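Local coordinates for sensor protein (Vibrio parahaemolyticus, PDB 3I9Y) that is the sensor domain of TorS, a TMAO-responsive receptor kinase that, as a whole protein, probably transfers a phosphoryl group from ATP to a protein histidine, at residues A[68-73]-A[259-264]; A[97-101]-A[177-181]; A[107-111]-A[222-226]. All coordinates share one frame. Residue numbers count along the deposited sequence, not the author numbering.

Interaction 1: A[68-73]-A[259-264]; sequences ALESNV and ELNSTV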
# COMPACT_ATOMS: atom_id res chain seq x y z
N ALA A 68 11.92 8.40 30.86
CA ALA A 68 12.25 8.58 29.51
C ALA A 68 12.36 7.16 28.84
O ALA A 68 11.78 6.91 27.76
CB ALA A 68 13.60 9.42 29.35
N LEU A 69 13.00 6.20 29.46
CA LEU A 69 13.10 4.90 28.87
C LEU A 69 11.62 4.24 28.64
O LEU A 69 11.38 3.62 27.62
CB LEU A 69 13.79 3.93 29.82
CG LEU A 69 14.00 2.52 29.33
CD1 LEU A 69 15.05 2.72 28.16
CD2 LEU A 69 14.70 1.60 30.41
N GLU A 70 10.71 4.40 29.59
CA GLU A 70 9.39 3.81 29.52
C GLU A 70 8.67 4.51 28.34
O GLU A 70 8.04 3.80 27.55
CB GLU A 70 8.64 4.05 30.75
CG GLU A 70 7.14 3.80 30.62
CD GLU A 70 6.76 2.26 30.42
OE1 GLU A 70 7.64 1.36 30.65
OE2 GLU A 70 5.55 1.96 29.97
N SER A 71 8.80 5.84 28.18
CA SER A 71 8.08 6.38 27.12
C SER A 71 8.82 5.98 25.73
O SER A 71 8.13 5.73 24.66
CB SER A 71 7.96 7.86 27.45
OG SER A 71 8.34 8.54 26.33
N ASN A 72 10.20 5.86 25.70
CA ASN A 72 10.86 5.43 24.46
C ASN A 72 10.31 3.96 24.11
O ASN A 72 10.10 3.68 22.92
CB ASN A 72 12.35 5.24 24.56
CG ASN A 72 13.07 6.50 24.82
OD1 ASN A 72 12.63 7.64 24.44
ND2 ASN A 72 14.16 6.37 25.50
N VAL A 73 10.08 3.07 25.09
CA VAL A 73 9.66 1.77 24.81
C VAL A 73 8.15 1.77 24.25
O VAL A 73 7.81 0.96 23.30
CB VAL A 73 9.76 0.89 26.08
CG1 VAL A 73 9.07 -0.40 25.93
CG2 VAL A 73 11.23 0.67 26.45
N GLU A 259 16.56 7.02 19.52
CA GLU A 259 16.30 7.58 20.83
C GLU A 259 16.28 6.50 21.98
O GLU A 259 16.70 6.78 23.13
CB GLU A 259 14.95 8.28 20.94
CG GLU A 259 14.90 9.58 20.17
CD GLU A 259 13.34 10.01 19.74
OE1 GLU A 259 12.28 9.73 20.55
OE2 GLU A 259 13.22 10.67 18.56
N LEU A 260 15.78 5.29 21.74
CA LEU A 260 15.77 4.33 22.77
C LEU A 260 17.29 4.00 23.23
O LEU A 260 17.57 3.87 24.46
CB LEU A 260 15.16 3.07 22.28
CG LEU A 260 15.39 1.84 23.13
CD1 LEU A 260 14.64 2.09 24.41
CD2 LEU A 260 14.85 0.45 22.39
N ASN A 261 18.20 3.80 22.27
CA ASN A 261 19.54 3.35 22.63
C ASN A 261 20.26 4.55 23.21
O ASN A 261 21.01 4.37 24.09
CB ASN A 261 20.27 2.81 21.42
CG ASN A 261 19.64 1.47 21.00
OD1 ASN A 261 18.70 1.44 20.15
ND2 ASN A 261 20.00 0.42 21.69
N SER A 262 19.90 5.76 22.84
CA SER A 262 20.57 6.89 23.41
C SER A 262 20.17 7.04 24.86
O SER A 262 20.99 7.37 25.71
CB SER A 262 20.26 8.09 22.63
OG SER A 262 20.12 9.09 23.57
N THR A 263 18.95 6.66 25.25
CA THR A 263 18.57 6.68 26.69
C THR A 263 19.23 5.47 27.37
O THR A 263 19.68 5.56 28.55
CB THR A 263 17.08 6.53 26.82
OG1 THR A 263 16.44 7.72 26.31
CG2 THR A 263 16.58 6.34 28.25
N VAL A 264 19.32 4.29 26.71
CA VAL A 264 19.95 3.24 27.47
C VAL A 264 21.50 3.59 27.58
O VAL A 264 22.07 3.23 28.52
CB VAL A 264 19.79 1.71 26.96
CG1 VAL A 264 18.69 1.59 26.00
CG2 VAL A 264 21.11 1.12 26.51
O HOH W 1 10.98 7.89 21.97
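Asn72 extends from its helix over Leu260 and Thr263, its CB lying 3.9 Å from Leu260 CD1. The contact belongs to the first of the two stacked four-helix bundles, where helices 63-114 and 232-267 run antiparallel: the local axes come within 9.4 Å at an angle of 158°. In register, Asn72 sits opposite Leu260 (CA to CA 5.3 Å) and Leu69 opposite Thr263 (CA to CA 6.2 Å). Beside the Asn72-Thr263 pair the interface is aliphatic, as suits a bundle interior. Leu69 CD1 meets Leu260 CD1 at 3.8 Å, Val73 CG2 lies 4.2 Å from Leu260 CD1, and Thr263 CG2 packs 3.9 Å from Leu69 CD1. Leu69 and Val73 lean on Ile53 of helix 32-58, while Val264 touches Ala9 and Val12 of helix 5-27, which brings in the other two helices. Thr263 suits its site by offering a methyl to the leucine and a hydroxyl to the amide. Asn72 can use both amide ends at this buried site: a water lies 3.0 Å from Asn72 OD1 and 2.7 Å from Glu259 OE1, placed to donate to either, and Asn72 ND2 donates a weak hydrogen bond of 2.8 Å to Thr263 OG1.

Interaction 2: A[97-101]-A[177-181]; sequences IDTRV and IEEAR
Residues 97-101 are one regular turn inside helix 63-114, with Val101 N bonded to Ile97 O at 3.0 Å, whereas 177-180 end helix 158-180 and Arg181 follows in a turn (phi/psi -82/3°), its backbone Arg181 N still giving Ile177 O a weak hydrogen bond of 3.4 Å. The segments pair in antiparallel order, with Ile97 opposite Arg181 (CA to CA 7.7 Å) and Val101 opposite Ile177 (CA to CA 7.0 Å). Arg181, with chi1 p, chi2 t and chi3 m (-90°), spans the gap with its guanidinium. Arg181 NH2 gives Asp98 OD1 a weak, salt-bridging hydrogen bond of 3.1 Å, Asp98 being in the m rotamer; Arg181 NH1 gives Glu178 OE1 a stronger one of 2.9 Å, for which Glu178 folds back with chi1 and chi2 both m. One arginine thus serves two carboxylates, one from each helix, in a salt-bridge network in the second of the two stacked four-helix bundles. A water is held there too: it donates to the Asp98 carbonyl O at 2.8 Å and accepts a weak bond from Arg181 NH2 at 3.0 Å. Val101 covers one guanidinium face, Val101 CG1 lying 3.6 Å from Arg181 NH1, while Val101 CG2 packs 3.9 Å from Ile177 CG2; a beta-branched aliphatic suits this passage from charge to core. Deeper in, Ile177 rests on Phe196 of helix 186-208 and Ile97 on Ile235 of helix 232-267.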
# COMPACT_ATOMS: atom_id res chain seq x y z
N ILE A 97 -7.32 -3.74 -5.91
CA ILE A 97 -7.00 -3.13 -7.16
C ILE A 97 -6.73 -4.16 -8.31
O ILE A 97 -7.24 -3.96 -9.37
CB ILE A 97 -5.77 -2.19 -6.97
CG1 ILE A 97 -6.21 -0.97 -6.11
CG2 ILE A 97 -5.33 -1.70 -8.33
CD1 ILE A 97 -4.98 -0.40 -5.27
N ASP A 98 -5.90 -5.21 -8.14
CA ASP A 98 -5.67 -6.10 -9.21
C ASP A 98 -6.94 -6.87 -9.64
O ASP A 98 -7.11 -7.05 -10.81
CB ASP A 98 -4.56 -7.13 -8.93
CG ASP A 98 -3.15 -6.37 -8.77
OD1 ASP A 98 -3.07 -5.12 -9.05
OD2 ASP A 98 -2.14 -7.00 -8.43
N THR A 99 -7.77 -7.24 -8.71
CA THR A 99 -8.99 -7.92 -9.09
C THR A 99 -9.83 -6.96 -9.96
O THR A 99 -10.37 -7.32 -10.98
CB THR A 99 -9.82 -8.29 -7.79
OG1 THR A 99 -8.87 -9.21 -7.13
CG2 THR A 99 -11.03 -9.29 -8.16
N ARG A 100 -9.95 -5.74 -9.55
CA ARG A 100 -10.77 -4.84 -10.32
C ARG A 100 -10.19 -4.51 -11.76
O ARG A 100 -10.97 -4.36 -12.72
CB ARG A 100 -10.93 -3.53 -9.48
CG ARG A 100 -12.11 -3.57 -8.47
CD ARG A 100 -11.65 -3.09 -7.02
NE ARG A 100 -12.60 -3.21 -5.84
CZ ARG A 100 -13.74 -2.60 -5.94
NH1 ARG A 100 -14.01 -1.95 -7.03
NH2 ARG A 100 -14.58 -2.54 -4.97
N VAL A 101 -8.84 -4.42 -11.87
CA VAL A 101 -8.21 -4.12 -13.11
C VAL A 101 -8.45 -5.34 -14.02
O VAL A 101 -8.93 -5.15 -15.20
CB VAL A 101 -6.73 -3.80 -12.88
CG1 VAL A 101 -5.89 -3.93 -14.31
CG2 VAL A 101 -6.58 -2.43 -12.11
N ILE A 177 -6.11 2.53 -17.49
CA ILE A 177 -6.23 1.76 -16.27
C ILE A 177 -4.87 1.05 -16.02
O ILE A 177 -4.43 1.15 -14.90
CB ILE A 177 -7.29 0.71 -16.46
CG1 ILE A 177 -8.64 1.47 -16.43
CG2 ILE A 177 -7.37 -0.11 -15.13
CD1 ILE A 177 -9.84 0.31 -16.60
N GLU A 178 -4.18 0.39 -17.02
CA GLU A 178 -2.87 -0.26 -16.76
C GLU A 178 -1.89 0.81 -16.29
O GLU A 178 -1.05 0.56 -15.37
CB GLU A 178 -2.25 -0.91 -18.12
CG GLU A 178 -3.26 -2.02 -18.54
CD GLU A 178 -3.09 -3.34 -17.79
OE1 GLU A 178 -2.26 -3.39 -16.87
OE2 GLU A 178 -3.82 -4.30 -18.17
N GLU A 179 -1.94 2.06 -16.85
CA GLU A 179 -0.92 3.02 -16.45
C GLU A 179 -1.21 3.49 -14.94
O GLU A 179 -0.28 3.68 -14.12
CB GLU A 179 -1.07 4.28 -17.31
CG GLU A 179 -0.15 5.26 -16.69
CD GLU A 179 0.08 6.49 -17.49
OE1 GLU A 179 -0.91 6.95 -18.10
OE2 GLU A 179 1.27 7.08 -17.45
N ALA A 180 -2.50 3.82 -14.67
CA ALA A 180 -2.92 4.30 -13.40
C ALA A 180 -2.46 3.36 -12.23
O ALA A 180 -1.94 3.93 -11.27
CB ALA A 180 -4.45 4.51 -13.27
N ARG A 181 -2.41 2.01 -12.35
CA ARG A 181 -2.09 1.28 -11.14
C ARG A 181 -0.60 1.26 -10.94
O ARG A 181 -0.12 0.62 -9.98
CB ARG A 181 -2.66 -0.08 -11.26
CG ARG A 181 -1.87 -0.73 -12.29
CD ARG A 181 -2.56 -1.76 -13.05
NE ARG A 181 -2.44 -3.05 -12.48
CZ ARG A 181 -2.41 -4.25 -13.03
NH1 ARG A 181 -2.41 -4.66 -14.25
NH2 ARG A 181 -2.93 -5.23 -12.17
O HOH W 2 -4.88 -7.50 -12.43

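Interaction 3: A[107-111]-A[222-226]; sequences LSEEL and LLTEL
Both segments are regular alpha-helix, 107-111 from helix 63-114 and 222-226 from helix 213-228, crossing antiparallel at 160° with axes 9.9 Å apart. Such leucine-rich, near-antiparallel packing is characteristic of a four-helix bundle, here the second of two stacked ones. Leu107 (m, t) comes first and faces Leu222 (CA to CA 6.3 Å): Leu107 CD2 lies 3.6 Å from Leu222 CD2, with Leu222 also m, t. Leu107 further sets its CB 3.9 Å from Leu226 CG and its CD2 4.0 Å from Glu225 CB; the Glu225 carboxylate leads away to a salt bridge with Arg229. Ser108 has its CA-to-CB bond turned away; its OG, hydrogen-bonded to the Met104 carbonyl one turn earlier, still comes within 4.0 Å of Leu226 CD2, a small residue suiting a site so near the core. Glu110 is exposed; its carboxylate carbon CD lies 4.0 Å from Leu222 CD2. One turn on from Leu107, Leu111 (t, p) puts its CA 3.7 Å from Leu222 CD1 and its CD2 4.0 Å from both Leu223 CD2 and Leu226 CD1. The interface runs on along helix 63-114, Leu226 touching Met104 and Leu222 touching Leu114, while Leu223 continues inward onto Leu200, Met203 and Val207 of helix 186-208.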
# COMPACT_ATOMS: atom_id res chain seq x y z
N LEU A 107 -13.80 -6.90 -19.59
CA LEU A 107 -14.93 -6.16 -20.16
C LEU A 107 -14.37 -5.38 -21.37
O LEU A 107 -15.05 -5.28 -22.35
CB LEU A 107 -15.49 -5.05 -19.14
CG LEU A 107 -16.16 -5.81 -18.01
CD1 LEU A 107 -16.23 -4.72 -16.98
CD2 LEU A 107 -17.55 -6.39 -18.36
N SER A 108 -13.23 -4.76 -21.28
CA SER A 108 -12.65 -4.01 -22.43
C SER A 108 -12.41 -4.86 -23.70
O SER A 108 -12.62 -4.42 -24.83
CB SER A 108 -11.25 -3.42 -22.11
OG SER A 108 -11.51 -2.37 -21.10
N GLU A 109 -11.86 -6.02 -23.53
CA GLU A 109 -11.61 -6.87 -24.61
C GLU A 109 -12.95 -7.29 -25.19
O GLU A 109 -13.09 -7.42 -26.42
CB GLU A 109 -10.79 -8.13 -24.14
CG GLU A 109 -11.61 -9.59 -24.32
CD GLU A 109 -11.80 -10.55 -22.99
OE1 GLU A 109 -10.64 -11.33 -22.66
OE2 GLU A 109 -13.04 -10.62 -22.37
N GLU A 110 -13.90 -7.67 -24.34
CA GLU A 110 -15.15 -8.02 -24.86
C GLU A 110 -15.81 -6.82 -25.67
O GLU A 110 -16.44 -6.94 -26.68
CB GLU A 110 -15.97 -8.30 -23.73
CG GLU A 110 -17.08 -9.00 -24.11
CD GLU A 110 -17.78 -9.52 -22.88
OE1 GLU A 110 -18.99 -9.85 -23.06
OE2 GLU A 110 -17.14 -9.58 -21.74
N LEU A 111 -15.71 -5.63 -25.15
CA LEU A 111 -16.26 -4.49 -25.90
C LEU A 111 -15.52 -4.35 -27.27
O LEU A 111 -16.13 -4.17 -28.38
CB LEU A 111 -15.90 -3.30 -25.17
CG LEU A 111 -16.37 -1.91 -25.58
CD1 LEU A 111 -17.94 -1.76 -25.77
CD2 LEU A 111 -15.96 -1.23 -24.17
N LEU A 222 -21.87 -2.99 -21.54
CA LEU A 222 -20.50 -3.26 -21.09
C LEU A 222 -19.96 -1.98 -20.57
O LEU A 222 -19.20 -1.91 -19.57
CB LEU A 222 -19.60 -3.77 -22.23
CG LEU A 222 -19.98 -5.18 -22.49
CD1 LEU A 222 -19.22 -5.53 -23.91
CD2 LEU A 222 -19.38 -6.16 -21.48
N LEU A 223 -20.35 -0.89 -21.20
CA LEU A 223 -19.81 0.37 -20.76
C LEU A 223 -20.44 0.70 -19.37
O LEU A 223 -19.80 1.42 -18.51
CB LEU A 223 -20.12 1.48 -21.78
CG LEU A 223 -19.34 1.37 -23.07
CD1 LEU A 223 -19.94 2.44 -24.14
CD2 LEU A 223 -17.90 1.93 -22.79
N THR A 224 -21.69 0.22 -19.14
CA THR A 224 -22.17 0.65 -17.85
C THR A 224 -21.48 -0.24 -16.70
O THR A 224 -21.08 0.37 -15.71
CB THR A 224 -23.77 0.87 -17.77
OG1 THR A 224 -24.28 0.12 -16.68
CG2 THR A 224 -24.51 0.72 -18.91
N GLU A 225 -21.07 -1.53 -17.05
CA GLU A 225 -20.31 -2.38 -16.15
C GLU A 225 -18.93 -1.74 -15.88
O GLU A 225 -18.46 -1.77 -14.76
CB GLU A 225 -20.15 -3.76 -16.76
CG GLU A 225 -21.49 -4.49 -16.80
CD GLU A 225 -22.04 -4.45 -15.34
OE1 GLU A 225 -21.29 -4.36 -14.32
OE2 GLU A 225 -23.24 -4.49 -15.18
N LEU A 226 -18.31 -1.16 -16.91
CA LEU A 226 -16.97 -0.54 -16.82
C LEU A 226 -17.12 0.70 -15.99
O LEU A 226 -16.22 1.02 -15.17
CB LEU A 226 -16.33 -0.15 -18.14
CG LEU A 226 -15.58 -1.16 -18.92
CD1 LEU A 226 -15.25 -0.35 -20.35
CD2 LEU A 226 -14.25 -1.43 -18.32

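In the fold
Helix 63-114 takes part in all three contacts and passes through both stacked bundles. Interactions 1 and 3 lie on opposite sides of the chain's centre, their centres about 57 Å apart, and pair it with consecutive helices, 232-267 and 213-228. Both are mainly buried, but the chemistry differs: interaction 3 is dominated by leucine, whereas interaction 1 sets a polar amide-hydroxyl pair and a water beside its aliphatic layer. Interaction 2, partly buried, joins helix 158-180 instead and combines a salt-bridge network round one arginine with Val101-Ile177 packing. It lies in the same bundle as interaction 3, centres about 15 Å and nearest atoms about 5 Å apart, without touching.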